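Local structure of hypothetical protein (2FZF) at residues Glu23-Ala28 with Lys71-Met76; Lys126-Val131 with Glu135-Met140. The protein is of unknown function but belongs to the rubrerythrin family of the ferritin clan, many of whose members are four-helix bundles with a di-iron site. All coordinates share one frame; numbering follows the deposited sequence.

Interaction 1: residues Glu23-Ala28 with Lys71-Met76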
ATOM      1  N   GLU A  23      17.772 -21.261   5.143  1.00 53.27           N
ATOM      2  CA  GLU A  23      17.962 -20.481   6.359  1.00 49.85           C
ATOM      3  C   GLU A  23      17.235 -19.164   6.206  1.00 48.16           C
ATOM      4  O   GLU A  23      16.559 -18.690   7.125  1.00 48.43           O
ATOM      5  CB  GLU A  23      19.446 -20.224   6.599  1.00 49.85           C
ATOM      6  CG  GLU A  23      20.134 -21.332   7.371  1.00 48.76           C
ATOM      7  CD  GLU A  23      21.593 -21.029   7.658  1.00 48.27           C
ATOM      8  OE1 GLU A  23      22.120 -21.580   8.648  1.00 47.60           O
ATOM      9  OE2 GLU A  23      22.207 -20.251   6.894  1.00 45.66           O
ATOM     10  N   LEU A  24      17.386 -18.574   5.030  1.00 45.59           N
ATOM     11  CA  LEU A  24      16.730 -17.322   4.741  1.00 43.59           C
ATOM     12  C   LEU A  24      15.222 -17.558   4.780  1.00 42.64           C
ATOM     13  O   LEU A  24      14.506 -16.872   5.508  1.00 43.06           O
ATOM     14  CB  LEU A  24      17.180 -16.783   3.375  1.00 41.04           C
ATOM     15  CG  LEU A  24      18.639 -16.295   3.313  1.00 38.38           C
ATOM     16  CD1 LEU A  24      18.952 -15.766   1.923  1.00 35.68           C
ATOM     17  CD2 LEU A  24      18.868 -15.210   4.355  1.00 33.79           C
ATOM     18  N   LEU A  25      14.732 -18.536   4.028  1.00 41.08           N
ATOM     19  CA  LEU A  25      13.301 -18.794   4.060  1.00 40.45           C
ATOM     20  C   LEU A  25      12.824 -18.980   5.499  1.00 40.97           C
ATOM     21  O   LEU A  25      11.726 -18.552   5.842  1.00 44.02           O
ATOM     22  CB  LEU A  25      12.935 -20.018   3.223  1.00 39.81           C
ATOM     23  CG  LEU A  25      12.982 -19.819   1.705  1.00 36.23           C
ATOM     24  CD1 LEU A  25      12.799 -21.155   1.058  1.00 37.39           C
ATOM     25  CD2 LEU A  25      11.922 -18.857   1.237  1.00 34.52           C
ATOM     26  N   GLY A  26      13.640 -19.600   6.347  1.00 39.09           N
ATOM     27  CA  GLY A  26      13.233 -19.764   7.730  1.00 39.23           C
ATOM     28  C   GLY A  26      13.095 -18.399   8.404  1.00 39.78           C
ATOM     29  O   GLY A  26      12.180 -18.157   9.191  1.00 38.60           O
ATOM     30  N   MET A  27      14.031 -17.510   8.088  1.00 41.13           N
ATOM     31  CA  MET A  27      14.045 -16.153   8.614  1.00 39.24           C
ATOM     32  C   MET A  27      12.765 -15.447   8.203  1.00 36.21           C
ATOM     33  O   MET A  27      12.106 -14.813   9.031  1.00 34.41           O
ATOM     34  CB  MET A  27      15.253 -15.385   8.064  1.00 42.03           C
ATOM     35  CG  MET A  27      16.575 -15.743   8.731  1.00 47.87           C
ATOM     36  SD  MET A  27      17.996 -14.683   8.264  1.00 53.07           S
ATOM     37  CE  MET A  27      17.224 -13.075   8.324  1.00 52.29           C
ATOM     38  N   ALA A  28      12.433 -15.567   6.917  1.00 34.33           N
ATOM     39  CA  ALA A  28      11.227 -14.963   6.335  1.00 34.49           C
ATOM     40  C   ALA A  28       9.990 -15.393   7.108  1.00 33.86           C
ATOM     41  O   ALA A  28       9.214 -14.563   7.564  1.00 32.56           O
ATOM     42  CB  ALA A  28      11.094 -15.373   4.885  1.00 32.40           C
ATOM     43  N   LYS A  71       4.708 -23.079   2.224  1.00 36.51           N
ATOM     44  CA  LYS A  71       4.410 -23.895   1.070  1.00 37.06           C
ATOM     45  C   LYS A  71       5.622 -23.948   0.168  1.00 38.81           C
ATOM     46  O   LYS A  71       6.010 -25.021  -0.301  1.00 40.15           O
ATOM     47  CB  LYS A  71       3.221 -23.341   0.285  1.00 35.81           C
ATOM     48  CG  LYS A  71       2.923 -24.187  -0.949  1.00 34.85           C
ATOM     49  CD  LYS A  71       1.620 -23.831  -1.626  1.00 35.21           C
ATOM     50  CE  LYS A  71       1.457 -24.639  -2.901  1.00 34.49           C
ATOM     51  NZ  LYS A  71       0.168 -24.388  -3.602  1.00 36.97           N
ATOM     52  N   LEU A  72       6.221 -22.789  -0.078  1.00 39.95           N
ATOM     53  CA  LEU A  72       7.396 -22.728  -0.933  1.00 40.39           C
ATOM     54  C   LEU A  72       8.507 -23.577  -0.302  1.00 40.70           C
ATOM     55  O   LEU A  72       9.057 -24.455  -0.956  1.00 41.85           O
ATOM     56  CB  LEU A  72       7.863 -21.273  -1.096  1.00 40.92           C
ATOM     57  CG  LEU A  72       8.661 -20.877  -2.356  1.00 40.52           C
ATOM     58  CD1 LEU A  72       9.168 -19.466  -2.199  1.00 41.42           C
ATOM     59  CD2 LEU A  72       9.829 -21.804  -2.566  1.00 42.78           C
ATOM     60  N   TYR A  73       8.814 -23.327   0.967  1.00 40.13           N
ATOM     61  CA  TYR A  73       9.857 -24.074   1.647  1.00 41.44           C
ATOM     62  C   TYR A  73       9.625 -25.573   1.514  1.00 41.02           C
ATOM     63  O   TYR A  73      10.561 -26.365   1.491  1.00 42.35           O
ATOM     64  CB  TYR A  73       9.913 -23.673   3.122  1.00 42.86           C
ATOM     65  CG  TYR A  73      11.110 -24.223   3.878  1.00 46.51           C
ATOM     66  CD1 TYR A  73      11.247 -25.602   4.112  1.00 47.83           C
ATOM     67  CD2 TYR A  73      12.100 -23.364   4.379  1.00 47.06           C
ATOM     68  CE1 TYR A  73      12.339 -26.107   4.828  1.00 48.78           C
ATOM     69  CE2 TYR A  73      13.193 -23.862   5.100  1.00 46.90           C
ATOM     70  CZ  TYR A  73      13.303 -25.231   5.321  1.00 48.09           C
ATOM     71  OH  TYR A  73      14.355 -25.728   6.042  1.00 48.65           O
ATOM     72  N   SER A  74       8.362 -25.954   1.417  1.00 41.68           N
ATOM     73  CA  SER A  74       7.968 -27.353   1.280  1.00 40.27           C
ATOM     74  C   SER A  74       8.189 -27.767  -0.179  1.00 40.13           C
ATOM     75  O   SER A  74       8.538 -28.909  -0.464  1.00 38.30           O
ATOM     76  CB  SER A  74       6.493 -27.492   1.679  1.00 39.40           C
ATOM     77  OG  SER A  74       6.115 -28.826   1.867  1.00 37.04           O
ATOM     78  N   GLN A  75       7.996 -26.820  -1.094  1.00 41.61           N
ATOM     79  CA  GLN A  75       8.183 -27.068  -2.522  1.00 44.44           C
ATOM     80  C   GLN A  75       9.655 -27.197  -2.925  1.00 44.84           C
ATOM     81  O   GLN A  75       9.972 -27.938  -3.852  1.00 45.82           O
ATOM     82  CB  GLN A  75       7.526 -25.957  -3.355  1.00 46.16           C
ATOM     83  CG  GLN A  75       5.995 -25.937  -3.298  1.00 50.11           C
ATOM     84  CD  GLN A  75       5.390 -24.708  -3.979  1.00 53.41           C
ATOM     85  OE1 GLN A  75       5.663 -23.560  -3.592  1.00 54.46           O
ATOM     86  NE2 GLN A  75       4.560 -24.946  -4.995  1.00 53.16           N
ATOM     87  N   MET A  76      10.557 -26.492  -2.244  1.00 45.65           N
ATOM     88  CA  MET A  76      11.978 -26.579  -2.598  1.00 46.06           C
ATOM     89  C   MET A  76      12.734 -27.496  -1.624  1.00 46.48           C
ATOM     90  O   MET A  76      13.878 -27.876  -1.882  1.00 47.80           O
ATOM     91  CB  MET A  76      12.612 -25.165  -2.637  1.00 44.45           C
ATOM     92  CG  MET A  76      13.815 -24.967  -3.621  1.00 42.00           C
ATOM     93  SD  MET A  76      13.512 -25.293  -5.404  1.00 36.85           S
ATOM     94  CE  MET A  76      11.920 -24.595  -5.594  1.00 39.84           C
TER

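Interaction 2: residues Lys126-Val131 with Glu135-Met140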
ATOM      1  N   LYS A 126      15.605  -9.403  -3.006  1.00 49.66           N
ATOM      2  CA  LYS A 126      16.856 -10.126  -3.144  1.00 52.78           C
ATOM      3  C   LYS A 126      16.575 -11.614  -3.282  1.00 53.88           C
ATOM      4  O   LYS A 126      17.077 -12.266  -4.197  1.00 53.55           O
ATOM      5  CB  LYS A 126      17.776  -9.881  -1.942  1.00 54.27           C
ATOM      6  CG  LYS A 126      19.027 -10.788  -1.928  1.00 60.30           C
ATOM      7  CD  LYS A 126      19.816 -10.763  -3.262  1.00 61.61           C
ATOM      8  CE  LYS A 126      20.837 -11.909  -3.357  1.00 63.36           C
ATOM      9  NZ  LYS A 126      21.839 -11.897  -2.244  1.00 65.33           N
ATOM     10  N   LEU A 127      15.764 -12.146  -2.373  1.00 56.19           N
ATOM     11  CA  LEU A 127      15.415 -13.561  -2.386  1.00 56.69           C
ATOM     12  C   LEU A 127      14.868 -13.919  -3.757  1.00 57.91           C
ATOM     13  O   LEU A 127      14.995 -15.056  -4.217  1.00 58.07           O
ATOM     14  CB  LEU A 127      14.372 -13.855  -1.309  1.00 56.64           C
ATOM     15  CG  LEU A 127      14.651 -15.037  -0.378  1.00 57.00           C
ATOM     16  CD1 LEU A 127      15.992 -14.847   0.306  1.00 56.79           C
ATOM     17  CD2 LEU A 127      13.548 -15.152   0.655  1.00 54.96           C
ATOM     18  N   GLU A 128      14.260 -12.937  -4.412  1.00 59.02           N
ATOM     19  CA  GLU A 128      13.706 -13.156  -5.739  1.00 61.44           C
ATOM     20  C   GLU A 128      14.795 -13.507  -6.733  1.00 63.29           C
ATOM     21  O   GLU A 128      14.620 -14.381  -7.587  1.00 64.08           O
ATOM     22  CB  GLU A 128      12.991 -11.910  -6.236  1.00 60.90           C
ATOM     23  CG  GLU A 128      12.686 -11.990  -7.716  1.00 61.35           C
ATOM     24  CD  GLU A 128      11.978 -10.771  -8.224  1.00 61.43           C
ATOM     25  OE1 GLU A 128      12.467  -9.648  -7.963  1.00 60.48           O
ATOM     26  OE2 GLU A 128      10.936 -10.939  -8.890  1.00 62.66           O
ATOM     27  N   GLU A 129      15.913 -12.798  -6.630  1.00 64.57           N
ATOM     28  CA  GLU A 129      17.038 -13.019  -7.518  1.00 65.39           C
ATOM     29  C   GLU A 129      17.891 -14.189  -7.045  1.00 64.61           C
ATOM     30  O   GLU A 129      18.480 -14.891  -7.867  1.00 66.10           O
ATOM     31  CB  GLU A 129      17.891 -11.754  -7.607  1.00 68.24           C
ATOM     32  CG  GLU A 129      17.115 -10.485  -7.992  1.00 72.74           C
ATOM     33  CD  GLU A 129      16.393 -10.582  -9.340  1.00 75.38           C
ATOM     34  OE1 GLU A 129      15.843  -9.547  -9.790  1.00 75.23           O
ATOM     35  OE2 GLU A 129      16.367 -11.681  -9.948  1.00 76.63           O
ATOM     36  N   MET A 130      17.943 -14.394  -5.725  1.00 62.59           N
ATOM     37  CA  MET A 130      18.728 -15.469  -5.106  1.00 60.58           C
ATOM     38  C   MET A 130      18.024 -16.835  -5.253  1.00 62.42           C
ATOM     39  O   MET A 130      18.387 -17.807  -4.591  1.00 62.82           O
ATOM     40  CB  MET A 130      19.008 -15.114  -3.618  1.00 56.61           C
ATOM     41  CG  MET A 130      20.158 -15.889  -2.922  1.00 50.66           C
ATOM     42  SD  MET A 130      21.084 -15.030  -1.591  1.00 39.81           S
ATOM     43  CE  MET A 130      22.499 -14.444  -2.482  1.00 38.22           C
ATOM     44  N   VAL A 131      17.029 -16.901  -6.141  1.00 64.52           N
ATOM     45  CA  VAL A 131      16.283 -18.142  -6.405  1.00 66.19           C
ATOM     46  C   VAL A 131      15.969 -18.260  -7.903  1.00 67.84           C
ATOM     47  O   VAL A 131      15.856 -17.248  -8.596  1.00 69.48           O
ATOM     48  CB  VAL A 131      14.942 -18.192  -5.613  1.00 65.28           C
ATOM     49  CG1 VAL A 131      13.954 -17.183  -6.169  1.00 64.82           C
ATOM     50  CG2 VAL A 131      14.353 -19.584  -5.675  1.00 64.60           C
ATOM     51  N   GLU A 135       8.119 -19.202 -11.600  1.00 72.55           N
ATOM     52  CA  GLU A 135       6.993 -19.265 -10.685  1.00 72.24           C
ATOM     53  C   GLU A 135       7.399 -18.870  -9.262  1.00 71.49           C
ATOM     54  O   GLU A 135       6.688 -18.120  -8.594  1.00 71.66           O
ATOM     55  CB  GLU A 135       6.398 -20.663 -10.687  1.00 72.78           C
ATOM     56  CG  GLU A 135       5.254 -20.816  -9.733  1.00 75.78           C
ATOM     57  CD  GLU A 135       4.733 -22.225  -9.707  1.00 78.69           C
ATOM     58  OE1 GLU A 135       3.922 -22.540  -8.808  1.00 79.81           O
ATOM     59  OE2 GLU A 135       5.132 -23.020 -10.586  1.00 80.19           O
ATOM     60  N   LYS A 136       8.545 -19.368  -8.805  1.00 70.60           N
ATOM     61  CA  LYS A 136       9.043 -19.063  -7.467  1.00 69.81           C
ATOM     62  C   LYS A 136       9.455 -17.597  -7.296  1.00 69.58           C
ATOM     63  O   LYS A 136       9.232 -17.006  -6.242  1.00 69.56           O
ATOM     64  CB  LYS A 136      10.227 -19.984  -7.120  1.00 69.27           C
ATOM     65  CG  LYS A 136       9.820 -21.388  -6.664  1.00 70.01           C
ATOM     66  CD  LYS A 136       8.838 -22.021  -7.649  1.00 70.78           C
ATOM     67  CE  LYS A 136       8.029 -23.156  -7.033  1.00 69.83           C
ATOM     68  NZ  LYS A 136       7.086 -23.738  -8.035  1.00 70.02           N
ATOM     69  N   LYS A 137      10.054 -17.011  -8.330  1.00 69.16           N
ATOM     70  CA  LYS A 137      10.489 -15.621  -8.269  1.00 68.16           C
ATOM     71  C   LYS A 137       9.272 -14.710  -8.346  1.00 67.36           C
ATOM     72  O   LYS A 137       9.325 -13.525  -8.011  1.00 67.47           O
ATOM     73  CB  LYS A 137      11.471 -15.315  -9.417  1.00 68.95           C
ATOM     74  CG  LYS A 137      12.784 -16.128  -9.352  1.00 69.12           C
ATOM     75  CD  LYS A 137      13.869 -15.629 -10.325  1.00 67.70           C
ATOM     76  CE  LYS A 137      13.421 -15.697 -11.779  1.00 67.59           C
ATOM     77  NZ  LYS A 137      14.411 -15.039 -12.670  1.00 66.67           N
ATOM     78  N   ARG A 138       8.160 -15.277  -8.780  1.00 66.79           N
ATOM     79  CA  ARG A 138       6.933 -14.515  -8.899  1.00 65.95           C
ATOM     80  C   ARG A 138       6.324 -14.364  -7.504  1.00 65.12           C
ATOM     81  O   ARG A 138       5.731 -13.332  -7.186  1.00 65.44           O
ATOM     82  CB  ARG A 138       5.990 -15.238  -9.852  1.00 68.13           C
ATOM     83  CG  ARG A 138       5.143 -14.319 -10.712  1.00 71.25           C
ATOM     84  CD  ARG A 138       4.729 -15.037 -11.994  1.00 73.04           C
ATOM     85  NE  ARG A 138       5.802 -15.049 -12.985  1.00 74.64           N
ATOM     86  CZ  ARG A 138       5.895 -15.922 -13.983  1.00 75.68           C
ATOM     87  NH1 ARG A 138       4.977 -16.873 -14.130  1.00 74.46           N
ATOM     88  NH2 ARG A 138       6.904 -15.832 -14.846  1.00 74.82           N
ATOM     89  N   LEU A 139       6.484 -15.391  -6.672  1.00 62.78           N
ATOM     90  CA  LEU A 139       5.990 -15.351  -5.300  1.00 60.95           C
ATOM     91  C   LEU A 139       6.777 -14.307  -4.513  1.00 58.26           C
ATOM     92  O   LEU A 139       6.223 -13.578  -3.691  1.00 59.08           O
ATOM     93  CB  LEU A 139       6.164 -16.716  -4.623  1.00 63.25           C
ATOM     94  CG  LEU A 139       4.997 -17.702  -4.650  1.00 64.44           C
ATOM     95  CD1 LEU A 139       3.858 -17.132  -3.821  1.00 64.86           C
ATOM     96  CD2 LEU A 139       4.555 -17.965  -6.087  1.00 65.65           C
ATOM     97  N   MET A 140       8.079 -14.248  -4.766  1.00 55.29           N
ATOM     98  CA  MET A 140       8.950 -13.301  -4.079  1.00 51.64           C
ATOM     99  C   MET A 140       8.580 -11.880  -4.455  1.00 50.20           C
ATOM    100  O   MET A 140       8.459 -11.017  -3.590  1.00 49.22           O
ATOM    101  CB  MET A 140      10.405 -13.580  -4.432  1.00 49.23           C
ATOM    102  CG  MET A 140      11.224 -14.068  -3.260  1.00 48.71           C
ATOM    103  SD  MET A 140      10.511 -15.517  -2.490  1.00 50.00           S
ATOM    104  CE  MET A 140      10.366 -14.987  -0.816  1.00 50.42           C
TER

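Interaction 1: residues Glu23-Ala28 with Lys71-Met76
Leu-25 and Tyr-73 carry this apolar contact between helix 21-44 and the last turns of helix 63-76. CB of Leu-25 sits 3.6 Å from CD2 of Tyr-73, at the edge of the ring and near its plane, and CD1 of Leu-25 follows at 4.0 Å from the same CD2. A chi1 of -171° sets the Tyr-73 ring beside its own carbonyl carbon and across toward helix 21-44, its edge running on to the turn at Gly-26, whose N lies 4.5 Å from CE2. The second apolar touch is looser: the branch end CD2 of Leu-25 meets CD1 of Leu-72 at 4.4 Å. No hydrogen bond or salt bridge crosses between the segments, which run nearly antiparallel at 164° with their axes 10.5 Å apart. Around this pair, Phe-77 meets the Tyr-73 ring with planes inclined, Val-83 touches the same side chain, and Leu-127 of helix 103-129 packs on Leu-25. The meeting residues are all buried. Two helices of the bundle are thus joined at one end by dispersion and the exclusion of water, with one leucine set against an aromatic edge and a second leucine, and no directional bond to fix their register.

Interaction 2: residues Lys126-Val131 with Glu135-Met140
Met-140 lies against the backbone and side chains of Leu-127 and Glu-128, the close-packed half of this contact. Met-140 CG comes 3.4 Å from Glu-128 N, and Met-140 CB is 3.6 Å from CB of the same glutamate. Bends at chi2 (55°) and chi3 turn the thioether end toward Leu-127, where the methyl CE of Met-140 meets Leu-127 CD2 at 3.5 Å. Met-140 also packs on Leu-69 of helix 63-76. Glu-128, buried and extended beyond CG, crosses Lys-137 at about a right angle, its CG 3.9 Å from CB of Lys-137, and has a long, weak ion pair from OE1 to Arg-141. Cut back to an alanine, Glu-128 would lose CG and its carboxylate, which would probably leave Arg-141 without its weak charged mate and Lys-137 CB less covered.

The two segments form a helical hairpin: helix 103-129 leads into a short turn, from which helix 134-164 runs back beside it, as expected in a helical bundle of the rubrerythrin family. At the turn Val-131 points at the returning helix, and its CG1 rests 3.6 Å from CG of Lys-137, the two side chains sliding past each other in opposite directions. The buried Lys-136 packs on helix 63-76, its NZ bridging to Glu-133 and Glu-135. Arg-138 faces the second subunit, where it forms a salt bridge with Glu-165 of that chain.

Toward solvent the contact is made by the aliphatic part of Lys-137, bent at chi3 (-60°), which passes the backbone carbonyls of Glu-128 and Val-131. Its ammonium makes no bond across the contact: Lys-137 NZ stays 4.7 Å from OE2 of the exposed Glu-129, and a long, weak ion pair links it to Glu-134.

How the interactions relate
From the N terminus, helix 21-44 opens interaction 1, and the chain passes through helix 51-61 before helix 63-76 returns to close that long loop. Interaction 2 opens only afterwards, at the end of helix 103-129, and closes within a few residues on helix 134-164; the two are in series, neither nested nor crossed. Their centres nevertheless lie about 11 Å apart. Leu-24 CD1 meets Leu-127 CD1 at 3.5 Å, joining helix 21-44 to helix 103-129, while Met-76 CE and Lys-136 CG, 4.0 Å apart, join helix 63-76 to helix 134-164. Together the two contacts tie helices 21-44, 63-76, 103-129 and 134-164 at one end of the bundle.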